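Local atomic coordinates of caspase (Drosophila melanogaster, PDB entry 3SIR), a protein that cleaves other proteins as a cysteine protease, the caspase drICE, in the activation cascade that carries out apoptosis. Residues R20-I25 with A79-S84; R73-S78 with S116-N121. The protein carries 1 engineered substitution. All coordinates share one frame; numbering follows the deposited sequence.

Contact 1: residues R20-I25 with A79-S84; sequences RGMALI and ASQNHS
The backbones that bring Met22 to Gln81 and His83 stay well apart: Met22 CA is 8.9 Å from His83 CA, and no hydrogen bond passes between the segments. Residues 20-25 form part of strand 19-28, inside the main sheet, where Met22 pairs by backbone hydrogen bonds with Leu90 of strand 86-95. Residues 79-84 run from the last turn of helix 68-79 into the loop that leads to that same strand 86-95. They therefore belong to a beta-alpha-beta crossover that leaves strand 59-65 and passes over strand 19-28 on its way.

Met22 carries the contact alone from the strand side. Its CG is anti to the carbonyl carbon (chi1 -64°) and the chain beyond is extended, which sends the thioether out from the sheet into the loop. The sulfur comes up to the imidazole at its edge, in the ring plane, with Met22 SD 3.6 Å from His83 CE1 and 4.7 Å from the ring centroid: a Met-aromatic contact. The two side chains cross at about a right angle. Beyond the sulfur, the extended chain carries the methyl CE on to the Gln81 amide, where it touches OE1, CD and NE2 together; at this resolution the exact spacing carries little weight.

A hydrogen bond from His83 NE2 to the backbone O of the engineered Ser78, near the end of the helix, probably steadies the ring's rotation, while the His83 carbonyl takes Lys129 NZ. The CE1 C-H points at the sulfur in the ring plane and is probably somewhat polarised, because CE1 sits between the two ring nitrogens. The thioether thus lies between an imidazole edge and an amide without a hydrogen bond, and the contact is weakly polar and dispersive.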
ATOM      1  N   ARG A  20      22.499  -4.241  -4.672  1.00 36.93           N
ATOM      2  CA  ARG A  20      21.060  -4.171  -4.443  1.00 36.18           C
ATOM      3  C   ARG A  20      20.716  -3.281  -3.255  1.00 35.05           C
ATOM      4  O   ARG A  20      19.957  -2.321  -3.383  1.00 35.97           O
ATOM      5  CB  ARG A  20      20.469  -5.569  -4.248  1.00 36.17           C
ATOM      6  CG  ARG A  20      19.033  -5.572  -3.732  1.00 41.60           C
ATOM      7  CD  ARG A  20      18.004  -5.574  -4.858  1.00 44.68           C
ATOM      8  NE  ARG A  20      18.178  -6.694  -5.781  1.00 43.70           N
ATOM      9  CZ  ARG A  20      18.383  -6.554  -7.086  1.00 46.41           C
ATOM     10  NH1 ARG A  20      18.379  -5.342  -7.627  1.00 46.89           N
ATOM     11  NH2 ARG A  20      18.551  -7.621  -7.857  1.00 47.83           N
ATOM     12  N   GLY A  21      21.302  -3.586  -2.103  1.00 35.10           N
ATOM     13  CA  GLY A  21      21.165  -2.739  -0.921  1.00 35.28           C
ATOM     14  C   GLY A  21      21.148  -3.577   0.341  1.00 33.56           C
ATOM     15  O   GLY A  21      21.288  -4.797   0.279  1.00 32.55           O
ATOM     16  N   MET A  22      20.986  -2.921   1.486  1.00 34.66           N
ATOM     17  CA  MET A  22      20.907  -3.621   2.767  1.00 35.74           C
ATOM     18  C   MET A  22      19.543  -4.261   2.976  1.00 33.83           C
ATOM     19  O   MET A  22      18.518  -3.619   2.751  1.00 34.25           O
ATOM     20  CB  MET A  22      21.154  -2.655   3.924  1.00 36.24           C
ATOM     21  CG  MET A  22      22.536  -2.035   3.952  1.00 40.90           C
ATOM     22  SD  MET A  22      22.632  -0.768   5.233  1.00 43.56           S
ATOM     23  CE  MET A  22      24.253  -0.099   4.865  1.00 49.66           C
ATOM     24  N   ALA A  23      19.542  -5.442   3.581  1.00 32.56           N
ATOM     25  CA  ALA A  23      18.408  -5.893   4.380  1.00 33.38           C
ATOM     26  C   ALA A  23      18.735  -5.859   5.873  1.00 33.48           C
ATOM     27  O   ALA A  23      19.734  -6.423   6.316  1.00 33.29           O
ATOM     28  CB  ALA A  23      17.981  -7.293   3.953  1.00 33.37           C
ATOM     29  N   LEU A  24      17.925  -5.131   6.635  1.00 33.10           N
ATOM     30  CA  LEU A  24      18.015  -5.153   8.089  1.00 32.25           C
ATOM     31  C   LEU A  24      16.794  -5.824   8.705  1.00 32.37           C
ATOM     32  O   LEU A  24      15.719  -5.223   8.794  1.00 32.92           O
ATOM     33  CB  LEU A  24      18.165  -3.735   8.636  1.00 31.53           C
ATOM     34  CG  LEU A  24      18.952  -2.779   7.740  1.00 37.38           C
ATOM     35  CD1 LEU A  24      19.514  -1.617   8.550  1.00 37.53           C
ATOM     36  CD2 LEU A  24      20.061  -3.526   7.014  1.00 38.51           C
ATOM     37  N   ILE A  25      16.957  -7.085   9.095  1.00 31.32           N
ATOM     38  CA  ILE A  25      15.898  -7.825   9.773  1.00 30.70           C
ATOM     39  C   ILE A  25      16.013  -7.771  11.296  1.00 31.47           C
ATOM     40  O   ILE A  25      16.904  -8.381  11.884  1.00 31.71           O
ATOM     41  CB  ILE A  25      15.891  -9.294   9.341  1.00 30.27           C
ATOM     42  CG1 ILE A  25      15.745  -9.393   7.819  1.00 29.07           C
ATOM     43  CG2 ILE A  25      14.797 -10.050  10.075  1.00 27.30           C
ATOM     44  CD1 ILE A  25      16.069 -10.757   7.257  1.00 23.90           C
ATOM     45  N   ALA A  79      20.459   4.815   7.810  1.00 45.78           N
ATOM     46  CA  ALA A  79      20.061   5.996   7.061  1.00 44.79           C
ATOM     47  C   ALA A  79      21.293   6.847   6.770  1.00 44.04           C
ATOM     48  O   ALA A  79      21.431   7.403   5.681  1.00 45.28           O
ATOM     49  CB  ALA A  79      19.033   6.795   7.844  1.00 44.83           C
ATOM     50  N   SER A  80      22.201   6.905   7.740  1.00 43.06           N
ATOM     51  CA  SER A  80      23.305   7.857   7.721  1.00 41.15           C
ATOM     52  C   SER A  80      24.369   7.417   6.729  1.00 41.15           C
ATOM     53  O   SER A  80      25.316   8.156   6.456  1.00 42.56           O
ATOM     54  CB  SER A  80      23.934   7.966   9.109  1.00 40.90           C
ATOM     55  OG  SER A  80      23.430   9.091   9.801  1.00 41.96           O
ATOM     56  N   GLN A  81      24.276   6.168   6.288  1.00 39.82           N
ATOM     57  CA  GLN A  81      25.270   5.616   5.381  1.00 40.60           C
ATOM     58  C   GLN A  81      25.122   6.201   3.986  1.00 41.28           C
ATOM     59  O   GLN A  81      24.168   6.931   3.707  1.00 41.68           O
ATOM     60  CB  GLN A  81      25.172   4.093   5.337  1.00 40.50           C
ATOM     61  CG  GLN A  81      25.096   3.469   6.718  1.00 44.72           C
ATOM     62  CD  GLN A  81      25.549   2.026   6.734  1.00 50.16           C
ATOM     63  OE1 GLN A  81      26.400   1.620   5.944  1.00 53.22           O
ATOM     64  NE2 GLN A  81      24.967   1.235   7.628  1.00 57.90           N
ATOM     65  N   ASN A  82      26.136   5.966   3.157  1.00 41.21           N
ATOM     66  CA  ASN A  82      26.107   6.355   1.754  1.00 39.04           C
ATOM     67  C   ASN A  82      25.676   5.172   0.899  1.00 40.01           C
ATOM     68  O   ASN A  82      26.448   4.235   0.680  1.00 39.24           O
ATOM     69  CB  ASN A  82      27.483   6.864   1.312  1.00 39.51           C
ATOM     70  CG  ASN A  82      27.718   6.720  -0.185  1.00 35.47           C
ATOM     71  OD1 ASN A  82      26.799   6.415  -0.947  1.00 26.89           O
ATOM     72  ND2 ASN A  82      28.967   6.898  -0.606  1.00 30.56           N
ATOM     73  N   HIS A  83      24.415   5.194   0.472  1.00 38.67           N
ATOM     74  CA  HIS A  83      23.898   4.154  -0.404  1.00 37.30           C
ATOM     75  C   HIS A  83      23.896   4.584  -1.870  1.00 38.28           C
ATOM     76  O   HIS A  83      23.095   4.091  -2.663  1.00 39.33           O
ATOM     77  CB  HIS A  83      22.502   3.736   0.047  1.00 36.74           C
ATOM     78  CG  HIS A  83      22.402   3.454   1.515  1.00 37.08           C
ATOM     79  ND1 HIS A  83      22.569   2.192   2.045  1.00 34.71           N
ATOM     80  CD2 HIS A  83      22.167   4.275   2.567  1.00 35.95           C
ATOM     81  CE1 HIS A  83      22.386   2.239   3.353  1.00 36.32           C
ATOM     82  NE2 HIS A  83      22.170   3.495   3.698  1.00 36.93           N
ATOM     83  N   SER A  84      24.874   5.404  -2.246  1.00 36.96           N
ATOM     84  CA  SER A  84      25.080   5.810  -3.638  1.00 36.95           C
ATOM     85  C   SER A  84      25.102   4.646  -4.628  1.00 37.06           C
ATOM     86  O   SER A  84      24.830   4.837  -5.815  1.00 37.79           O
ATOM     87  CB  SER A  84      26.385   6.599  -3.781  1.00 36.14           C
ATOM     88  OG  SER A  84      26.265   7.897  -3.235  1.00 33.99           O
TER

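Contact 2: residues R73-S78 with S116-N121; sequences RTIEYS and SFFTAN. Engineered in segment 73-78: Ser78 (natural residue Ala).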
ATOM      1  N   ARG A  73      17.395   3.038  16.490  1.00 42.74           N
ATOM      2  CA  ARG A  73      18.722   3.619  16.337  1.00 43.97           C
ATOM      3  C   ARG A  73      19.471   2.925  15.210  1.00 43.75           C
ATOM      4  O   ARG A  73      19.933   3.574  14.271  1.00 44.11           O
ATOM      5  CB  ARG A  73      19.516   3.534  17.644  1.00 43.34           C
ATOM      6  CG  ARG A  73      19.006   4.475  18.726  1.00 48.83           C
ATOM      7  CD  ARG A  73      20.123   5.322  19.322  1.00 56.37           C
ATOM      8  NE  ARG A  73      19.803   5.754  20.680  1.00 63.80           N
ATOM      9  CZ  ARG A  73      19.681   4.932  21.720  1.00 67.45           C
ATOM     10  NH1 ARG A  73      19.845   3.623  21.561  1.00 68.53           N
ATOM     11  NH2 ARG A  73      19.365   5.413  22.915  1.00 71.21           N
ATOM     12  N   THR A  74      19.495   1.598  15.255  1.00 43.24           N
ATOM     13  CA  THR A  74      20.220   0.821  14.256  1.00 44.43           C
ATOM     14  C   THR A  74      19.765   1.238  12.865  1.00 44.97           C
ATOM     15  O   THR A  74      20.547   1.259  11.915  1.00 44.89           O
ATOM     16  CB  THR A  74      19.972  -0.683  14.435  1.00 43.60           C
ATOM     17  OG1 THR A  74      20.506  -1.105  15.696  1.00 46.05           O
ATOM     18  CG2 THR A  74      20.635  -1.465  13.318  1.00 44.26           C
ATOM     19  N   ILE A  75      18.506   1.648  12.786  1.00 46.39           N
ATOM     20  CA  ILE A  75      17.935   2.172  11.558  1.00 45.79           C
ATOM     21  C   ILE A  75      18.470   3.572  11.279  1.00 46.33           C
ATOM     22  O   ILE A  75      18.955   3.849  10.180  1.00 46.39           O
ATOM     23  CB  ILE A  75      16.403   2.220  11.652  1.00 45.61           C
ATOM     24  CG1 ILE A  75      15.840   0.812  11.863  1.00 41.64           C
ATOM     25  CG2 ILE A  75      15.811   2.879  10.416  1.00 48.49           C
ATOM     26  CD1 ILE A  75      14.328   0.771  12.008  1.00 36.85           C
ATOM     27  N   GLU A  76      18.435   4.435  12.291  1.00 45.19           N
ATOM     28  CA  GLU A  76      18.947   5.796  12.135  1.00 45.54           C
ATOM     29  C   GLU A  76      20.339   5.810  11.522  1.00 44.74           C
ATOM     30  O   GLU A  76      20.593   6.536  10.562  1.00 44.21           O
ATOM     31  CB  GLU A  76      18.970   6.540  13.470  1.00 46.85           C
ATOM     32  CG  GLU A  76      19.341   8.012  13.341  1.00 47.30           C
ATOM     33  CD  GLU A  76      19.578   8.679  14.686  1.00 52.78           C
ATOM     34  OE1 GLU A  76      18.804   8.410  15.634  1.00 46.98           O
ATOM     35  OE2 GLU A  76      20.559   9.448  14.796  1.00 52.52           O
ATOM     36  N   TYR A  77      21.222   4.970  12.053  1.00 46.33           N
ATOM     37  CA  TYR A  77      22.628   4.959  11.656  1.00 46.80           C
ATOM     38  C   TYR A  77      22.867   4.418  10.247  1.00 45.90           C
ATOM     39  O   TYR A  77      23.874   4.737   9.618  1.00 46.03           O
ATOM     40  CB  TYR A  77      23.461   4.181  12.673  1.00 47.38           C
ATOM     41  CG  TYR A  77      23.737   4.965  13.932  1.00 51.37           C
ATOM     42  CD1 TYR A  77      24.573   6.076  13.910  1.00 53.62           C
ATOM     43  CD2 TYR A  77      23.072   4.668  15.115  1.00 54.22           C
ATOM     44  CE1 TYR A  77      24.798   6.825  15.051  1.00 56.63           C
ATOM     45  CE2 TYR A  77      23.275   5.421  16.257  1.00 56.22           C
ATOM     46  CZ  TYR A  77      24.138   6.499  16.220  1.00 60.30           C
ATOM     47  OH  TYR A  77      24.343   7.246  17.358  1.00 63.22           O
ATOM     48  N   SER A  78      21.923   3.627   9.747  1.00 44.61           N
ATOM     49  CA  SER A  78      22.019   3.068   8.407  1.00 45.28           C
ATOM     50  C   SER A  78      21.456   4.047   7.385  1.00 46.04           C
ATOM     51  O   SER A  78      21.875   4.077   6.227  1.00 47.09           O
ATOM     52  CB  SER A  78      21.237   1.760   8.341  1.00 44.91           C
ATOM     53  OG  SER A  78      20.194   1.772   9.299  1.00 50.32           O
ATOM     54  N   SER A 116      11.699  10.325   8.912  1.00 43.18           N
ATOM     55  CA  SER A 116      12.411  11.534   8.517  1.00 41.78           C
ATOM     56  C   SER A 116      13.819  11.188   8.054  1.00 40.98           C
ATOM     57  O   SER A 116      14.354  11.822   7.145  1.00 43.02           O
ATOM     58  CB  SER A 116      12.463  12.549   9.660  1.00 40.55           C
ATOM     59  OG  SER A 116      12.937  11.950  10.852  1.00 42.46           O
ATOM     60  N   PHE A 117      14.418  10.181   8.680  1.00 39.94           N
ATOM     61  CA  PHE A 117      15.822   9.869   8.433  1.00 39.13           C
ATOM     62  C   PHE A 117      16.059   9.483   6.981  1.00 39.29           C
ATOM     63  O   PHE A 117      17.189   9.538   6.498  1.00 38.72           O
ATOM     64  CB  PHE A 117      16.306   8.752   9.358  1.00 37.69           C
ATOM     65  CG  PHE A 117      16.276   9.125  10.807  1.00 37.91           C
ATOM     66  CD1 PHE A 117      16.772  10.348  11.226  1.00 39.10           C
ATOM     67  CD2 PHE A 117      15.646   8.310  11.731  1.00 33.91           C
ATOM     68  CE1 PHE A 117      16.705  10.720  12.558  1.00 40.04           C
ATOM     69  CE2 PHE A 117      15.555   8.687  13.058  1.00 34.59           C
ATOM     70  CZ  PHE A 117      16.052   9.909  13.467  1.00 32.74           C
ATOM     71  N   PHE A 118      14.988   9.093   6.298  1.00 39.79           N
ATOM     72  CA  PHE A 118      15.097   8.454   4.991  1.00 39.83           C
ATOM     73  C   PHE A 118      14.600   9.350   3.854  1.00 40.83           C
ATOM     74  O   PHE A 118      14.751   9.008   2.681  1.00 40.90           O
ATOM     75  CB  PHE A 118      14.338   7.124   4.980  1.00 39.34           C
ATOM     76  CG  PHE A 118      14.924   6.080   5.888  1.00 38.38           C
ATOM     77  CD1 PHE A 118      16.034   5.350   5.497  1.00 39.90           C
ATOM     78  CD2 PHE A 118      14.371   5.832   7.134  1.00 41.97           C
ATOM     79  CE1 PHE A 118      16.601   4.413   6.346  1.00 41.59           C
ATOM     80  CE2 PHE A 118      14.927   4.886   7.986  1.00 40.67           C
ATOM     81  CZ  PHE A 118      16.052   4.185   7.595  1.00 38.18           C
ATOM     82  N   THR A 119      13.961  10.467   4.186  1.00 41.73           N
ATOM     83  CA  THR A 119      13.455  11.349   3.139  1.00 44.31           C
ATOM     84  C   THR A 119      14.565  11.562   2.112  1.00 46.67           C
ATOM     85  O   THR A 119      15.712  11.185   2.359  1.00 47.49           O
ATOM     86  CB  THR A 119      12.987  12.710   3.692  1.00 42.35           C
ATOM     87  OG1 THR A 119      14.124  13.491   4.077  1.00 43.74           O
ATOM     88  CG2 THR A 119      12.077  12.521   4.888  1.00 43.16           C
ATOM     89  N   ALA A 120      14.228  12.141   0.963  1.00 47.87           N
ATOM     90  CA  ALA A 120      15.245  12.533  -0.011  1.00 49.12           C
ATOM     91  C   ALA A 120      16.148  13.651   0.515  1.00 50.81           C
ATOM     92  O   ALA A 120      17.366  13.633   0.307  1.00 49.54           O
ATOM     93  CB  ALA A 120      14.597  12.939  -1.323  1.00 48.48           C
ATOM     94  N   ASN A 121      15.553  14.607   1.222  1.00 52.20           N
ATOM     95  CA  ASN A 121      16.322  15.610   1.954  1.00 54.01           C
ATOM     96  C   ASN A 121      17.334  14.984   2.908  1.00 53.75           C
ATOM     97  O   ASN A 121      18.540  15.056   2.668  1.00 54.74           O
ATOM     98  CB  ASN A 121      15.394  16.567   2.708  1.00 54.66           C
ATOM     99  CG  ASN A 121      15.225  17.901   1.999  1.00 59.82           C
ATOM    100  OD1 ASN A 121      15.506  18.028   0.804  1.00 56.83           O
ATOM    101  ND2 ASN A 121      14.749  18.903   2.734  1.00 64.60           N
TER
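Ser116 O, the carbonyl just before the Phe117 that faces Glu76, is gripped twice by Thr119: Thr119 N donates at 3.3 Å to Ser116 O, and Thr119 OG1 adds a weak bond. This closes the short 3-10 turn, after helix 107-113, that carries Phe117 and Phe118 towards helix 68-79, the crossover helix between strands 59-65 and 86-95 of the caspase domain.

Glu76 lies over one face of the Phe117 ring. Glu76 CG is anti to the backbone N (chi1 -173°) and sits 3.7 Å from the Phe117 ring centroid, only 8° off the normal, a clear CH-pi contact. On the opposite face is Ser116 OG, 4.2 Å above the ring plane and itself bonded to Asn113 O.

Phe118 is met differently. Ile75 CG2 approaches in the ring plane, at the CE2 and CZ edge, although the modelled gap is too short to be trusted. Both residues are buried, and Ile75 also packs on Phe26 and Ile114.

No hydrogen bond crosses the contact, which lies away from the active-site residues. It is mainly dispersive: the Glu76 carboxylate lies above the CZ end of the Phe117 ring, not over its centre.

Contact 1 holds the loop that leaves helix 68-79, tying it to strand 19-28 of the main sheet; contact 2 holds the helix itself, against the turn after helix 107-113. Their centres are 10 Å apart, and each is partly buried. In contact 1 the buried member is a loop histidine and the exposed one a glutamine; in contact 2 Ile75 and Phe118 are buried, while Glu76 and Phe117 lie nearer solvent. In the first, polar loop residues meet a strand's methionine; in the second, a helix flank meets two phenylalanines. Ala79, from the loop segment of contact 1, packs on Phe118 of contact 2; the His83-Ser78 hydrogen bond and Leu24 against the engineered Ser78 are further links.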